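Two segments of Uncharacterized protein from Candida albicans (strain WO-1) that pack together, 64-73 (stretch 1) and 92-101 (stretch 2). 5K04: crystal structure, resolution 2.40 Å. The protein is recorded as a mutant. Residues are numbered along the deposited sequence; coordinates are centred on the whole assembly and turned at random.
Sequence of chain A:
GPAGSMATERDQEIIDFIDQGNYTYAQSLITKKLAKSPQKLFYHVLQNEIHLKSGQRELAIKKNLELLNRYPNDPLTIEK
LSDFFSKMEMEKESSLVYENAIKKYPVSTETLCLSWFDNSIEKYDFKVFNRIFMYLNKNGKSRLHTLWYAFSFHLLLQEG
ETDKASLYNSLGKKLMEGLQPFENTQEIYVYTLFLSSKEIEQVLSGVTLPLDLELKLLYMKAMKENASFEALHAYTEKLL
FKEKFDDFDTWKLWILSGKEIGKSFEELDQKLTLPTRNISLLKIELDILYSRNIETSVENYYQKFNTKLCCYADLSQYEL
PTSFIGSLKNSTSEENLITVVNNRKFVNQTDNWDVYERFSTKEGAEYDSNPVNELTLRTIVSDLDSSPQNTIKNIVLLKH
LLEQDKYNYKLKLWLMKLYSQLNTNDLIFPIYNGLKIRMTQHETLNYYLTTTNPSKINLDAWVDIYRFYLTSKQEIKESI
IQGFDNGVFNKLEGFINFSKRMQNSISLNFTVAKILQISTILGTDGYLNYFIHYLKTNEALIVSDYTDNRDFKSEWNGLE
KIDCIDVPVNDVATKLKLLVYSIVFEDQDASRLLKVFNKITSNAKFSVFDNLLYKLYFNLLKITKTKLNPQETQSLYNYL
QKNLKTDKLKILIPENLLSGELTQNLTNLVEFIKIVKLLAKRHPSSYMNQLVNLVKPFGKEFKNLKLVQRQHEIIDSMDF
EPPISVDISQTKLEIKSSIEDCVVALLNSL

Stretch 1, residues 64-73: NLELLNRYPN
Stretch 2, residues 92-101: KESSLVYENA

The contact joins the end of one helix and the loop that follows it to the flank of a second helix in the same chain. In stretch 1 the helix enters from earlier in the chain and carries Asn64 to Leu68 at helical phi/psi, with Leu68 N hydrogen-bonded to Asn64 O at 2.9 Å. Two tighter turns follow, Arg70 N to Leu67 O and Tyr71 N to Leu68 O, both 3.0 Å. Tyr71 then leaves helical geometry with positive phi (62/55), and the chain continues through Pro72 (-37/-34) to Asn73 (63/6). Stretch 2 is helical throughout and runs on in both directions; its backbone hydrogen bonds include Leu96 N to Lys92 O (3.1 Å), Val97 N to Glu93 O (3.2 Å) and Asn100 N to Leu96 O (2.9 Å). The helices run nearly in the same direction, crossing at 23° with axes 10.5 Å apart at closest approach. The nearest CA atoms are those of Leu68 and Val97, 6.2 Å apart.

Apolar packing centres on Leu68, which points toward stretch 2 with chi1 t (170°) and chi2 p (51°). Its side chain is a knob in the hole formed by Glu93, Leu96, Val97 and Asn100, which together span about two turns of the helix. Leu68 CD1 approaches Val97 CG2 at 3.6 Å, Asn100 ND2 at 3.8 Å and the backbone C of Leu96 at 4.2 Å, while Leu68 CD2 lies 4.0 Å from Glu93 CB. Val97 (chi1 t) also meets the loop, its CG1 lying 4.4 Å from Pro72 CG, so the proline extends the apolar patch beyond the helix end.

Two polar residues of stretch 2, Glu93 and Asn100, join this packing through van der Waals contact. One turn before Leu68, Leu65 (m, t) starts out sideways, but its end comes nearer, placing CD2 3.8 Å from Glu93 CG; here the aliphatic part of the glutamate (chi1 m, chi2 p) serves as the packing surface. Tyr71, with chi1 m and chi2 -39°, likewise begins sideways and reaches across at its end. Its CE1 is 3.4 Å from Asn100 ND2, which lies at the ring edge, near the ring plane. Asn100 has chi1 m and chi2 -23°.

No hydrogen bond crosses between the stretches; the contact buries 359 Å², summed over both sides, and the close approaches are van der Waals contacts. Within stretch 1, the outward-lying Glu66 (t, t) and Arg70 (m, t, t) form a long salt bridge, with Glu66 OE2 3.8 Å from Arg70 NH2, remote from the contact.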

ATOM      1  N   ASN A  64      -3.332 -39.838  -6.238  1.00104.85           N
ATOM      2  CA  ASN A  64      -2.266 -38.925  -6.655  1.00 98.47           C
ATOM      3  C   ASN A  64      -0.905 -39.400  -6.159  1.00 92.00           C
ATOM      4  O   ASN A  64       0.101 -39.252  -6.860  1.00 83.06           O
ATOM      5  CB  ASN A  64      -2.553 -37.503  -6.157  1.00 97.95           C
ATOM      6  CG  ASN A  64      -3.555 -36.764  -7.026  1.00 95.14           C
ATOM      7  OD1 ASN A  64      -3.815 -37.153  -8.164  1.00 87.65           O
ATOM      8  ND2 ASN A  64      -4.115 -35.680  -6.492  1.00 99.51           N
ATOM      9  N   LEU A  65      -0.857 -39.980  -4.956  1.00 97.61           N
ATOM     10  CA  LEU A  65       0.365 -40.637  -4.503  1.00 96.87           C
ATOM     11  C   LEU A  65       0.763 -41.754  -5.454  1.00 98.39           C
ATOM     12  O   LEU A  65       1.950 -41.943  -5.744  1.00 93.91           O
ATOM     13  CB  LEU A  65       0.180 -41.183  -3.085  1.00 91.11           C
ATOM     14  CG  LEU A  65       0.210 -40.155  -1.951  1.00 88.18           C
ATOM     15  CD1 LEU A  65       0.007 -40.825  -0.603  1.00 91.66           C
ATOM     16  CD2 LEU A  65       1.518 -39.384  -1.974  1.00 81.89           C
ATOM     17  N   GLU A  66      -0.224 -42.508  -5.943  1.00105.98           N
ATOM     18  CA  GLU A  66       0.031 -43.541  -6.939  1.00106.94           C
ATOM     19  C   GLU A  66       0.658 -42.946  -8.196  1.00102.83           C
ATOM     20  O   GLU A  66       1.606 -43.513  -8.753  1.00 99.87           O
ATOM     21  CB  GLU A  66      -1.279 -44.267  -7.261  1.00107.01           C
ATOM     22  CG  GLU A  66      -1.164 -45.395  -8.270  1.00108.25           C
ATOM     23  CD  GLU A  66      -2.443 -46.213  -8.372  1.00110.73           C
ATOM     24  OE1 GLU A  66      -3.487 -45.757  -7.855  1.00110.87           O
ATOM     25  OE2 GLU A  66      -2.401 -47.316  -8.962  1.00112.83           O
ATOM     26  N   LEU A  67       0.157 -41.791  -8.644  1.00104.83           N
ATOM     27  CA  LEU A  67       0.710 -41.142  -9.831  1.00100.04           C
ATOM     28  C   LEU A  67       2.139 -40.667  -9.599  1.00 95.27           C
ATOM     29  O   LEU A  67       2.995 -40.785 -10.486  1.00 93.88           O
ATOM     30  CB  LEU A  67      -0.160 -39.957 -10.238  1.00 96.57           C
ATOM     31  CG  LEU A  67      -1.573 -40.183 -10.758  1.00101.57           C
ATOM     32  CD1 LEU A  67      -2.225 -38.834 -10.868  1.00103.87           C
ATOM     33  CD2 LEU A  67      -1.545 -40.867 -12.112  1.00102.78           C
ATOM     34  N   LEU A  68       2.408 -40.109  -8.419  1.00 88.58           N
ATOM     35  CA  LEU A  68       3.729 -39.572  -8.124  1.00 88.88           C
ATOM     36  C   LEU A  68       4.814 -40.619  -8.328  1.00 90.94           C
ATOM     37  O   LEU A  68       5.872 -40.331  -8.901  1.00 82.46           O
ATOM     38  CB  LEU A  68       3.746 -39.034  -6.692  1.00 85.12           C
ATOM     39  CG  LEU A  68       5.074 -38.631  -6.067  1.00 85.21           C
ATOM     40  CD1 LEU A  68       5.843 -37.686  -6.986  1.00 93.36           C
ATOM     41  CD2 LEU A  68       4.814 -37.968  -4.726  1.00 80.97           C
ATOM     42  N   ASN A  69       4.556 -41.852  -7.890  1.00100.09           N
ATOM     43  CA  ASN A  69       5.572 -42.895  -7.952  1.00102.93           C
ATOM     44  C   ASN A  69       5.854 -43.356  -9.376  1.00104.56           C
ATOM     45  O   ASN A  69       6.906 -43.954  -9.621  1.00104.58           O
ATOM     46  CB  ASN A  69       5.148 -44.071  -7.082  1.00105.38           C
ATOM     47  CG  ASN A  69       4.908 -43.663  -5.643  1.00104.74           C
ATOM     48  OD1 ASN A  69       5.673 -42.891  -5.066  1.00 89.61           O
ATOM     49  ND2 ASN A  69       3.829 -44.173  -5.058  1.00119.39           N
ATOM     50  N   ARG A  70       4.954 -43.083 -10.321  1.00102.81           N
ATOM     51  CA  ARG A  70       5.200 -43.400 -11.721  1.00 97.76           C
ATOM     52  C   ARG A  70       6.115 -42.389 -12.395  1.00 90.11           C
ATOM     53  O   ARG A  70       6.389 -42.531 -13.590  1.00 87.16           O
ATOM     54  CB  ARG A  70       3.880 -43.513 -12.478  1.00100.78           C
ATOM     55  CG  ARG A  70       2.948 -44.605 -11.939  1.00107.01           C
ATOM     56  CD  ARG A  70       1.624 -44.640 -12.710  1.00113.24           C
ATOM     57  NE  ARG A  70       0.693 -45.652 -12.194  1.00115.40           N
ATOM     58  CZ  ARG A  70       0.672 -46.921 -12.592  1.00117.76           C
ATOM     59  NH1 ARG A  70       1.536 -47.345 -13.507  1.00119.53           N
ATOM     60  NH2 ARG A  70      -0.218 -47.766 -12.075  1.00122.85           N
ATOM     61  N   TYR A  71       6.584 -41.377 -11.653  1.00 95.47           N
ATOM     62  CA  TYR A  71       7.565 -40.378 -12.086  1.00 93.02           C
ATOM     63  C   TYR A  71       7.197 -39.480 -13.267  1.00 91.55           C
ATOM     64  O   TYR A  71       7.951 -39.365 -14.241  1.00 94.57           O
ATOM     65  CB  TYR A  71       8.944 -41.030 -12.214  1.00 94.25           C
ATOM     66  CG  TYR A  71       9.377 -41.635 -10.892  1.00 97.53           C
ATOM     67  CD1 TYR A  71       9.114 -40.977  -9.702  1.00 97.01           C
ATOM     68  CD2 TYR A  71      10.003 -42.880 -10.829  1.00102.14           C
ATOM     69  CE1 TYR A  71       9.484 -41.521  -8.485  1.00101.30           C
ATOM     70  CE2 TYR A  71      10.376 -43.437  -9.609  1.00103.64           C
ATOM     71  CZ  TYR A  71      10.115 -42.750  -8.440  1.00101.21           C
ATOM     72  OH  TYR A  71      10.482 -43.284  -7.225  1.00 98.56           O
ATOM     73  N   PRO A  72       6.056 -38.791 -13.163  1.00 87.98           N
ATOM     74  CA  PRO A  72       5.345 -38.317 -14.362  1.00 91.14           C
ATOM     75  C   PRO A  72       6.014 -37.793 -15.619  1.00 99.86           C
ATOM     76  O   PRO A  72       5.435 -37.947 -16.703  1.00107.34           O
ATOM     77  CB  PRO A  72       4.454 -37.258 -13.713  1.00 87.08           C
ATOM     78  CG  PRO A  72       4.334 -37.740 -12.305  1.00 87.85           C
ATOM     79  CD  PRO A  72       5.687 -38.261 -11.951  1.00 90.09           C
ATOM     80  N   ASN A  73       7.161 -37.119 -15.517  1.00 98.44           N
ATOM     81  CA  ASN A  73       8.002 -36.632 -16.633  1.00103.29           C
ATOM     82  C   ASN A  73       7.364 -35.595 -17.571  1.00102.64           C
ATOM     83  O   ASN A  73       8.007 -35.233 -18.561  1.00 99.76           O
ATOM     84  CB  ASN A  73       8.569 -37.787 -17.500  1.00108.73           C
ATOM     85  CG  ASN A  73       7.522 -38.457 -18.419  1.00111.79           C
ATOM     86  OD1 ASN A  73       6.821 -37.799 -19.196  1.00110.52           O
ATOM     87  ND2 ASN A  73       7.438 -39.801 -18.334  1.00114.98           N
ATOM     88  N   LYS A  92       5.883 -32.053   1.395  1.00103.61           N
ATOM     89  CA  LYS A  92       6.858 -33.080   1.046  1.00 97.88           C
ATOM     90  C   LYS A  92       6.636 -33.562  -0.379  1.00 90.24           C
ATOM     91  O   LYS A  92       7.545 -33.530  -1.216  1.00 78.82           O
ATOM     92  CB  LYS A  92       6.759 -34.248   2.031  1.00103.32           C
ATOM     93  CG  LYS A  92       6.922 -33.857   3.501  1.00113.27           C
ATOM     94  CD  LYS A  92       6.798 -35.066   4.441  1.00118.27           C
ATOM     95  CE  LYS A  92       7.255 -34.726   5.869  1.00118.77           C
ATOM     96  NZ  LYS A  92       7.080 -35.858   6.842  1.00118.51           N
ATOM     97  N   GLU A  93       5.405 -33.974  -0.678  1.00 93.10           N
ATOM     98  CA  GLU A  93       5.092 -34.565  -1.969  1.00 83.13           C
ATOM     99  C   GLU A  93       5.047 -33.517  -3.081  1.00 75.31           C
ATOM    100  O   GLU A  93       5.477 -33.794  -4.206  1.00 69.63           O
ATOM    101  CB  GLU A  93       3.771 -35.328  -1.865  1.00 80.30           C
ATOM    102  CG  GLU A  93       3.829 -36.595  -0.996  1.00 83.00           C
ATOM    103  CD  GLU A  93       3.798 -36.317   0.505  1.00 80.05           C
ATOM    104  OE1 GLU A  93       3.526 -35.167   0.907  1.00 74.95           O
ATOM    105  OE2 GLU A  93       4.046 -37.263   1.282  1.00 79.64           O
ATOM    106  N   SER A  94       4.549 -32.308  -2.795  1.00 78.13           N
ATOM    107  CA  SER A  94       4.504 -31.266  -3.825  1.00 83.68           C
ATOM    108  C   SER A  94       5.896 -30.913  -4.339  1.00 69.86           C
ATOM    109  O   SER A  94       6.048 -30.510  -5.496  1.00 62.53           O
ATOM    110  CB  SER A  94       3.808 -30.011  -3.296  1.00 90.55           C
ATOM    111  OG  SER A  94       4.564 -29.397  -2.271  1.00 95.32           O
ATOM    112  N   SER A  95       6.920 -31.064  -3.501  1.00 70.80           N
ATOM    113  CA  SER A  95       8.294 -30.846  -3.938  1.00 68.99           C
ATOM    114  C   SER A  95       8.864 -32.083  -4.626  1.00 62.44           C
ATOM    115  O   SER A  95       9.620 -31.968  -5.599  1.00 50.31           O
ATOM    116  CB  SER A  95       9.156 -30.440  -2.734  1.00 68.16           C
ATOM    117  OG  SER A  95      10.542 -30.503  -3.018  1.00 65.99           O
ATOM    118  N   LEU A  96       8.498 -33.274  -4.145  1.00 67.96           N
ATOM    119  CA  LEU A  96       9.081 -34.505  -4.665  1.00 72.91           C
ATOM    120  C   LEU A  96       8.728 -34.760  -6.132  1.00 72.36           C
ATOM    121  O   LEU A  96       9.482 -35.446  -6.831  1.00 65.95           O
ATOM    122  CB  LEU A  96       8.641 -35.681  -3.789  1.00 82.48           C
ATOM    123  CG  LEU A  96       9.703 -36.756  -3.522  1.00 87.62           C
ATOM    124  CD1 LEU A  96      11.012 -36.113  -3.054  1.00 81.20           C
ATOM    125  CD2 LEU A  96       9.190 -37.758  -2.496  1.00 88.13           C
ATOM    126  N   VAL A  97       7.595 -34.242  -6.616  1.00 69.61           N
ATOM    127  CA  VAL A  97       7.243 -34.443  -8.021  1.00 71.89           C
ATOM    128  C   VAL A  97       8.299 -33.823  -8.924  1.00 64.71           C
ATOM    129  O   VAL A  97       8.763 -34.442  -9.887  1.00 61.78           O
ATOM    130  CB  VAL A  97       5.850 -33.864  -8.322  1.00 80.39           C
ATOM    131  CG1 VAL A  97       5.333 -34.428  -9.640  1.00 83.67           C
ATOM    132  CG2 VAL A  97       4.890 -34.176  -7.209  1.00 86.90           C
ATOM    133  N   TYR A  98       8.690 -32.581  -8.622  1.00 67.85           N
ATOM    134  CA  TYR A  98       9.700 -31.906  -9.427  1.00 58.67           C
ATOM    135  C   TYR A  98      11.076 -32.533  -9.227  1.00 56.55           C
ATOM    136  O   TYR A  98      11.800 -32.772 -10.203  1.00 52.16           O
ATOM    137  CB  TYR A  98       9.729 -30.423  -9.076  1.00 58.90           C
ATOM    138  CG  TYR A  98       8.643 -29.566  -9.704  1.00 55.52           C
ATOM    139  CD1 TYR A  98       8.777 -29.086 -10.997  1.00 53.01           C
ATOM    140  CD2 TYR A  98       7.517 -29.183  -8.981  1.00 54.16           C
ATOM    141  CE1 TYR A  98       7.802 -28.277 -11.571  1.00 56.52           C
ATOM    142  CE2 TYR A  98       6.546 -28.366  -9.545  1.00 50.48           C
ATOM    143  CZ  TYR A  98       6.694 -27.921 -10.844  1.00 53.61           C
ATOM    144  OH  TYR A  98       5.736 -27.117 -11.418  1.00 57.29           O
ATOM    145  N   GLU A  99      11.448 -32.807  -7.968  1.00 64.44           N
ATOM    146  CA  GLU A  99      12.764 -33.376  -7.672  1.00 60.60           C
ATOM    147  C   GLU A  99      12.948 -34.724  -8.350  1.00 59.09           C
ATOM    148  O   GLU A  99      14.026 -35.025  -8.876  1.00 53.97           O
ATOM    149  CB  GLU A  99      12.957 -33.525  -6.163  1.00 58.52           C
ATOM    150  CG  GLU A  99      12.896 -32.232  -5.372  1.00 63.76           C
ATOM    151  CD  GLU A  99      13.104 -32.447  -3.882  1.00 61.33           C
ATOM    152  OE1 GLU A  99      14.121 -33.062  -3.501  1.00 62.15           O
ATOM    153  OE2 GLU A  99      12.239 -32.014  -3.094  1.00 60.84           O
ATOM    154  N   ASN A 100      11.909 -35.558  -8.330  1.00 63.48           N
ATOM    155  CA  ASN A 100      11.997 -36.849  -8.999  1.00 61.93           C
ATOM    156  C   ASN A 100      12.197 -36.668 -10.496  1.00 62.84           C
ATOM    157  O   ASN A 100      12.970 -37.404 -11.118  1.00 63.75           O
ATOM    158  CB  ASN A 100      10.742 -37.678  -8.709  1.00 66.71           C
ATOM    159  CG  ASN A 100      10.708 -38.221  -7.279  1.00 65.21           C
ATOM    160  OD1 ASN A 100      11.744 -38.366  -6.627  1.00 61.50           O
ATOM    161  ND2 ASN A 100       9.509 -38.517  -6.789  1.00 68.88           N
ATOM    162  N   ALA A 101      11.527 -35.674 -11.086  1.00 66.57           N
ATOM    163  CA  ALA A 101      11.664 -35.434 -12.521  1.00 65.52           C
ATOM    164  C   ALA A 101      13.061 -34.934 -12.870  1.00 66.31           C
ATOM    165  O   ALA A 101      13.651 -35.359 -13.869  1.00 63.69           O
ATOM    166  CB  ALA A 101      10.604 -34.433 -12.988  1.00 52.00           C
TER